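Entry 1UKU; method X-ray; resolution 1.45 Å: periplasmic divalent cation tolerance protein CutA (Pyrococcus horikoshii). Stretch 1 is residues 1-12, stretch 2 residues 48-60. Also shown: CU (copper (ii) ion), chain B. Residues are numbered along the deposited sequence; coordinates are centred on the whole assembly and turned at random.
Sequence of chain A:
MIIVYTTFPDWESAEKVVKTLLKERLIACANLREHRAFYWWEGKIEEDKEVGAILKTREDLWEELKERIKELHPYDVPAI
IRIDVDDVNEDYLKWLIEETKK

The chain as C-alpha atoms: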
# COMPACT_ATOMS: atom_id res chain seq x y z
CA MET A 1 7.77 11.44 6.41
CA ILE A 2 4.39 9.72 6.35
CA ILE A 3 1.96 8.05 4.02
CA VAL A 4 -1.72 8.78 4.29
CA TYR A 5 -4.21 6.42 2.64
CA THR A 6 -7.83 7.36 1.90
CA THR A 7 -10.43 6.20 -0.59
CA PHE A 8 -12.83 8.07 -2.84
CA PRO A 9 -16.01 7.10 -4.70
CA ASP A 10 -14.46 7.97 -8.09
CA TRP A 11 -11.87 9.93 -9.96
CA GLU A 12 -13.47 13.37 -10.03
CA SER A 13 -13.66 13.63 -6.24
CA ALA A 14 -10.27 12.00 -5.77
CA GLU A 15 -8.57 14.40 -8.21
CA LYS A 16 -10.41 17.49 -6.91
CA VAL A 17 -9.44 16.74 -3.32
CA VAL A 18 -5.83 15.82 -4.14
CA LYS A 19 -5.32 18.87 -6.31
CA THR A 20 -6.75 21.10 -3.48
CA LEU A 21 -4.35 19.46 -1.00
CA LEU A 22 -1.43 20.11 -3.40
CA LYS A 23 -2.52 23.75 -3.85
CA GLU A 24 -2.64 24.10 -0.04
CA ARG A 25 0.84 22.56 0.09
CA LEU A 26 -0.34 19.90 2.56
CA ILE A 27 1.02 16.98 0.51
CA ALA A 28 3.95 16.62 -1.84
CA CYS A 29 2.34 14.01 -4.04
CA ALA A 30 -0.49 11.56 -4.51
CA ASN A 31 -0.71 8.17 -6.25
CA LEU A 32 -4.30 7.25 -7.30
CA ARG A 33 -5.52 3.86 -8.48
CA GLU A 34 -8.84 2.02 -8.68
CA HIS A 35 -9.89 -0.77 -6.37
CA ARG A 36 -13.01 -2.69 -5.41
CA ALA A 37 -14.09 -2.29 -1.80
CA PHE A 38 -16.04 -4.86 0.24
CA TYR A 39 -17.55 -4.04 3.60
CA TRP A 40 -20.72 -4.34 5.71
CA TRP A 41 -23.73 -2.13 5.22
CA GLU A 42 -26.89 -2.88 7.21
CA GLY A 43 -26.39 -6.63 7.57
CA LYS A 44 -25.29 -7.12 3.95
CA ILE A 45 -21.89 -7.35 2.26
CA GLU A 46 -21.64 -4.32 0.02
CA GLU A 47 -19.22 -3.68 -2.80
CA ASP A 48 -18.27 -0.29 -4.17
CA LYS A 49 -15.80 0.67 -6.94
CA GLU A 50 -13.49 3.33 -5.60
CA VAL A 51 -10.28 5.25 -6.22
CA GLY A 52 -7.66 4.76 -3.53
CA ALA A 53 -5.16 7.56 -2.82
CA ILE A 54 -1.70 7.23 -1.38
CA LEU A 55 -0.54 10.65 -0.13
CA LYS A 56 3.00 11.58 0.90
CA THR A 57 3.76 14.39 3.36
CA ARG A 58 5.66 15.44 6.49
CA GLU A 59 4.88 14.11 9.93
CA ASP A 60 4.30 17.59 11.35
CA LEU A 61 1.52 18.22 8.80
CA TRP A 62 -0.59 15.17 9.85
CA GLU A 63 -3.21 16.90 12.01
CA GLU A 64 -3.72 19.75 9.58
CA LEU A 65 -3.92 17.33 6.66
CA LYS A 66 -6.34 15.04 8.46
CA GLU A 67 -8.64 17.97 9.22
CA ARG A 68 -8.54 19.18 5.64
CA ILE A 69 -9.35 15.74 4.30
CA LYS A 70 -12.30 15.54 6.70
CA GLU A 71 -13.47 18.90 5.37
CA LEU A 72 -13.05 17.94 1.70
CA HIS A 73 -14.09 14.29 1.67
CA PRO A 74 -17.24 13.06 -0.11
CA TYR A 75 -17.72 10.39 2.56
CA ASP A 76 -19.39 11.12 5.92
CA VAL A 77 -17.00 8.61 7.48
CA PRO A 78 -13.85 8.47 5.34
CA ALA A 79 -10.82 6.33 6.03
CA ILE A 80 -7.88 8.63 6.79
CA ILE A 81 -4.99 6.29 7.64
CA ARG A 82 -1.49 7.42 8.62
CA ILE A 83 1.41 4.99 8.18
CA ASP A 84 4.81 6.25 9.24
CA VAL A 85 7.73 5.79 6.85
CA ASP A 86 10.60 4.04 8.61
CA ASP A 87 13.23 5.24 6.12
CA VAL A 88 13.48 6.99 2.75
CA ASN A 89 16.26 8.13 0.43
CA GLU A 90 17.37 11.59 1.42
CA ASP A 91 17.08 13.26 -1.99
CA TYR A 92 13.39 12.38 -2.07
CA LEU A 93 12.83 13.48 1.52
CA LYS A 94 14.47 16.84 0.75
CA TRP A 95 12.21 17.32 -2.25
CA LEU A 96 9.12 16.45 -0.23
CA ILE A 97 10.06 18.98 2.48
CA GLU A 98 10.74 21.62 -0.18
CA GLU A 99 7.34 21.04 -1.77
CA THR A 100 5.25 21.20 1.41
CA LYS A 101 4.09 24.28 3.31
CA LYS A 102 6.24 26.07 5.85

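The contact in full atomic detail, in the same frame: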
# COMPACT_ATOMS: atom_id res chain seq x y z
N MET A 1 8.96 11.20 7.26
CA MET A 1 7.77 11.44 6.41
C MET A 1 6.72 10.39 6.74
O MET A 1 6.98 9.41 7.42
CB MET A 1 8.15 11.39 4.94
CG MET A 1 8.54 10.04 4.40
SD MET A 1 8.69 9.99 2.59
CE MET A 1 6.95 9.90 2.11
N ILE A 2 5.52 10.62 6.20
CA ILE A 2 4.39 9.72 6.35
C ILE A 2 3.66 9.47 5.04
O ILE A 2 3.72 10.27 4.10
CB ILE A 2 3.40 10.23 7.42
CG1 ILE A 2 2.73 11.52 6.97
CG2 ILE A 2 4.07 10.43 8.77
CD1 ILE A 2 1.63 12.03 7.88
N ILE A 3 2.97 8.35 5.01
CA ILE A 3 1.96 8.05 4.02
C ILE A 3 0.61 8.23 4.67
O ILE A 3 0.41 7.87 5.82
CB ILE A 3 2.10 6.58 3.53
CG1 ILE A 3 3.46 6.38 2.85
CG2 ILE A 3 0.93 6.16 2.67
CD1 ILE A 3 3.76 7.26 1.82
N VAL A 4 -0.32 8.76 3.91
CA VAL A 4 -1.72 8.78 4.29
C VAL A 4 -2.53 8.10 3.19
O VAL A 4 -2.41 8.47 2.03
CB VAL A 4 -2.21 10.19 4.53
CG1 VAL A 4 -3.72 10.24 4.86
CG2 VAL A 4 -1.40 10.80 5.65
N TYR A 5 -3.34 7.14 3.57
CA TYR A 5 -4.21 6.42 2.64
C TYR A 5 -5.67 6.83 2.91
O TYR A 5 -6.13 6.85 4.04
CB TYR A 5 -4.06 4.91 2.82
CG TYR A 5 -4.84 4.02 1.86
CD1 TYR A 5 -4.54 4.01 0.52
CD2 TYR A 5 -5.87 3.18 2.31
CE1 TYR A 5 -5.24 3.19 -0.38
CE2 TYR A 5 -6.58 2.35 1.41
CZ TYR A 5 -6.23 2.36 0.07
OH TYR A 5 -6.89 1.53 -0.82
N THR A 6 -6.40 7.13 1.85
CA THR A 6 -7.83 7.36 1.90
C THR A 6 -8.44 6.83 0.61
O THR A 6 -7.73 6.48 -0.32
CB THR A 6 -8.13 8.86 2.15
OG1 THR A 6 -9.53 9.02 2.40
CG2 THR A 6 -7.77 9.75 0.99
N THR A 7 -9.75 6.69 0.58
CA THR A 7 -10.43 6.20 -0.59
C THR A 7 -11.52 7.15 -0.96
O THR A 7 -12.05 7.85 -0.11
CB THR A 7 -10.99 4.80 -0.42
OG1 THR A 7 -12.16 4.83 0.42
CG2 THR A 7 -10.00 3.86 0.23
N PHE A 8 -11.83 7.16 -2.24
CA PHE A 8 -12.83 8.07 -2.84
C PHE A 8 -13.80 7.30 -3.73
O PHE A 8 -13.44 6.26 -4.26
CB PHE A 8 -12.16 9.14 -3.71
CG PHE A 8 -11.25 10.08 -2.96
CD1 PHE A 8 -11.78 11.17 -2.30
CD2 PHE A 8 -9.86 9.86 -2.90
CE1 PHE A 8 -10.97 12.04 -1.62
CE2 PHE A 8 -9.04 10.76 -2.20
CZ PHE A 8 -9.61 11.84 -1.55
N PRO A 9 -15.02 7.80 -3.88
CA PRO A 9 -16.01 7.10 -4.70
C PRO A 9 -15.75 7.14 -6.20
O PRO A 9 -16.24 6.23 -6.88
CB PRO A 9 -17.31 7.78 -4.29
CG PRO A 9 -16.88 9.14 -3.94
CD PRO A 9 -15.60 8.92 -3.15
N ASP A 10 -14.99 8.10 -6.73
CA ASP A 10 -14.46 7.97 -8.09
C ASP A 10 -13.39 9.03 -8.31
O ASP A 10 -12.91 9.68 -7.35
CB ASP A 10 -15.52 8.05 -9.21
CG ASP A 10 -15.08 7.36 -10.54
OD1 ASP A 10 -15.00 6.11 -10.57
OD2 ASP A 10 -14.83 7.98 -11.61
N TRP A 11 -13.02 9.18 -9.57
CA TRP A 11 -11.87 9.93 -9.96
C TRP A 11 -12.07 11.41 -9.82
O TRP A 11 -11.11 12.13 -9.51
CB TRP A 11 -11.55 9.60 -11.44
CG TRP A 11 -10.85 8.31 -11.61
CD1 TRP A 11 -11.39 7.12 -11.94
CD2 TRP A 11 -9.47 8.07 -11.36
NE1 TRP A 11 -10.43 6.15 -11.96
CE2 TRP A 11 -9.23 6.72 -11.58
CE3 TRP A 11 -8.40 8.90 -10.98
CZ2 TRP A 11 -7.95 6.16 -11.44
CZ3 TRP A 11 -7.15 8.35 -10.85
CH2 TRP A 11 -6.93 7.00 -11.07
N GLU A 12 -13.27 11.93 -10.08
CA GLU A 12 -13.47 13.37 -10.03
C GLU A 12 -13.27 13.89 -8.62
O GLU A 12 -12.56 14.85 -8.43
CB GLU A 12 -14.84 13.78 -10.56
CG GLU A 12 -15.06 15.28 -10.66
CD GLU A 12 -14.19 15.98 -11.69
OE1 GLU A 12 -13.79 15.37 -12.72
OE2 GLU A 12 -13.88 17.16 -11.43
N ASP A 48 -18.29 -1.58 -3.49
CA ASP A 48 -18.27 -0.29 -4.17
C ASP A 48 -16.95 -0.16 -4.93
O ASP A 48 -15.89 -0.47 -4.38
CB ASP A 48 -18.39 0.83 -3.14
CG ASP A 48 -18.63 2.18 -3.77
OD1 ASP A 48 -19.17 2.23 -4.90
OD2 ASP A 48 -18.29 3.25 -3.21
N LYS A 49 -17.00 0.31 -6.17
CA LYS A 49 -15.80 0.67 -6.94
C LYS A 49 -15.36 2.04 -6.49
O LYS A 49 -16.15 2.98 -6.37
CB LYS A 49 -16.10 0.71 -8.41
CG LYS A 49 -16.50 -0.60 -8.98
CD LYS A 49 -16.60 -0.54 -10.48
CE LYS A 49 -15.24 -0.35 -11.16
NZ LYS A 49 -15.36 -0.33 -12.67
N GLU A 50 -14.07 2.14 -6.19
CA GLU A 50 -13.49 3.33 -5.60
C GLU A 50 -12.16 3.68 -6.26
O GLU A 50 -11.60 2.91 -7.00
CB GLU A 50 -13.23 3.12 -4.11
CG GLU A 50 -14.46 2.89 -3.23
CD GLU A 50 -14.10 2.96 -1.76
OE1 GLU A 50 -13.14 2.32 -1.31
OE2 GLU A 50 -14.78 3.68 -1.00
N VAL A 51 -11.65 4.86 -5.89
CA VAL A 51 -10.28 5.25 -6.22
C VAL A 51 -9.52 5.41 -4.91
O VAL A 51 -9.91 6.25 -4.08
CB VAL A 51 -10.24 6.53 -7.07
CG1 VAL A 51 -8.79 6.98 -7.33
CG2 VAL A 51 -10.95 6.24 -8.40
N GLY A 52 -8.50 4.60 -4.70
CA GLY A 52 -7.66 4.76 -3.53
C GLY A 52 -6.57 5.78 -3.78
O GLY A 52 -6.11 5.90 -4.91
N ALA A 53 -6.15 6.48 -2.73
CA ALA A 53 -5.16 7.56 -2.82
C ALA A 53 -4.11 7.38 -1.75
O ALA A 53 -4.42 7.31 -0.55
CB ALA A 53 -5.82 8.90 -2.67
N ILE A 54 -2.88 7.30 -2.21
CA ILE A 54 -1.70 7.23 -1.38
C ILE A 54 -1.07 8.63 -1.42
O ILE A 54 -0.57 9.08 -2.45
CB ILE A 54 -0.71 6.17 -1.91
CG1 ILE A 54 -1.34 4.77 -1.89
CG2 ILE A 54 0.56 6.17 -1.05
CD1 ILE A 54 -0.71 3.79 -2.89
N LEU A 55 -1.07 9.30 -0.28
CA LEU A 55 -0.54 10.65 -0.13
C LEU A 55 0.76 10.65 0.64
O LEU A 55 0.91 9.87 1.56
CB LEU A 55 -1.55 11.55 0.60
CG LEU A 55 -3.04 11.40 0.21
CD1 LEU A 55 -3.89 12.29 1.04
CD2 LEU A 55 -3.23 11.70 -1.28
N LYS A 56 1.68 11.53 0.27
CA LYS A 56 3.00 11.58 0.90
C LYS A 56 3.20 12.97 1.47
O LYS A 56 3.04 13.96 0.77
CB LYS A 56 4.10 11.20 -0.10
CG LYS A 56 3.83 9.84 -0.80
CD LYS A 56 4.71 9.54 -2.03
CE LYS A 56 3.91 9.05 -3.29
NZ LYS A 56 3.31 10.15 -4.23
N THR A 57 3.55 13.07 2.76
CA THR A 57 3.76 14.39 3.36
C THR A 57 4.69 14.29 4.58
O THR A 57 5.23 13.23 4.85
CB THR A 57 2.42 15.08 3.68
OG1 THR A 57 2.66 16.48 3.95
CG2 THR A 57 1.77 14.50 4.93
N ARG A 58 4.87 15.41 5.27
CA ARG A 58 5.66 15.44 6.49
C ARG A 58 4.85 15.04 7.69
O ARG A 58 3.67 15.31 7.78
CB ARG A 58 6.21 16.85 6.76
CG ARG A 58 7.00 17.48 5.64
CD ARG A 58 7.82 18.66 6.13
NE ARG A 58 7.05 19.61 6.91
CZ ARG A 58 6.63 20.78 6.47
NH1 ARG A 58 6.82 21.15 5.19
NH2 ARG A 58 5.95 21.58 7.28
N GLU A 59 5.53 14.45 8.67
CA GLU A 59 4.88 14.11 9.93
C GLU A 59 4.17 15.28 10.60
O GLU A 59 3.05 15.15 11.11
CB GLU A 59 5.90 13.66 10.96
CG GLU A 59 6.42 12.28 10.78
CD GLU A 59 7.58 12.21 9.84
OE1 GLU A 59 7.80 13.23 9.11
OE2 GLU A 59 8.28 11.17 9.89
N ASP A 60 4.83 16.44 10.63
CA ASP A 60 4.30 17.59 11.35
C ASP A 60 3.03 18.15 10.72
O ASP A 60 2.33 18.90 11.35
CB ASP A 60 5.35 18.70 11.51
CG ASP A 60 5.75 19.30 10.19
OD1 ASP A 60 6.63 18.71 9.54
OD2 ASP A 60 5.19 20.32 9.75
CU CU B . -18.87 3.43 -6.42
O HOH W 1 -18.40 4.90 -5.51

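Residues 2-8 and 48-57 are neighbouring antiparallel strands. Their N-to-C directions differ by 151°, and their axes approach to 4.6 Å. The register pairs Ile2 with Thr57 and runs without a break to Phe8 with Val51.

Four pairs carry two backbone hydrogen bonds each. Ile2 N donates to Thr57 O (3.0 Å), and Thr57 N to Ile2 O (3.1 Å). Val4 N to Leu55 O is 2.9 Å, and Leu55 N to Val4 O is 2.8 Å. Thr6 N to Ala53 O is 3.1 Å, and Ala53 N to Thr6 O is 2.9 Å. Phe8 N to Val51 O and Val51 N to Phe8 O are both 2.8 Å. Between these pairs lie CA-H...O contacts, such as Ile3 CA to Leu55 O at 3.2 Å.

Side chains alternate between the two faces of the sheet. Ile2, Val4, Thr6 and Phe8 share one face with Thr57, Leu55, Ala53 and Val51. All eight are buried. Ile2 CG1 meets Thr57 CG2 at 3.7 Å, and Val4 CB lies 4.2 Å from Leu55 CB. The small Ala53 sits at the edge of the Phe8 ring, with its CB 3.7 Å from Phe8 CE2. Val51 has the largest area covered by the other stretch. Its CG2 lies over one face of the Trp11 indole, 3.5 Å from the centroid of the five-membered ring, in a CH-pi contact. One methyl of the branched valine thus points at the ring of Trp11, which follows shortly after strand 2-8.

The other face carries the side chains of Ile3, Tyr5 and Thr7 beside those of Lys56 and Ile54; Gly52, paired with Thr7, has none. Ile3 CG2 packs on Ile54 CG2 at 3.7 Å. Ile3 CD1 touches the aliphatic part of Lys56, 3.7 Å from CG, while the end of the lysine leads away. Ile54 CG1 lies at the edge of the Tyr5 ring, 4.1 Å from CD1. Glycine suits position 52: an ideal CB there would clash with Tyr5 OH. Thr7 OG1 makes a weak hydrogen bond to the Glu50 carboxylate, with OE1 and OE2 both 3.2 Å away.

A salt bridge closes one end, and a copper-bound water links the other. The amino terminus, Met1 N, pairs with Glu59 OE2 at 2.7 Å. Glu59 CG also packs on Ile2 CG2 at 3.6 Å. At the opposite end, Asp48 OD1 binds the copper ion at 2.0 Å. A water bound to the copper at 1.8 Å lies 2.9 Å from Pro9 O and 2.8 Å from Asp48 OD2.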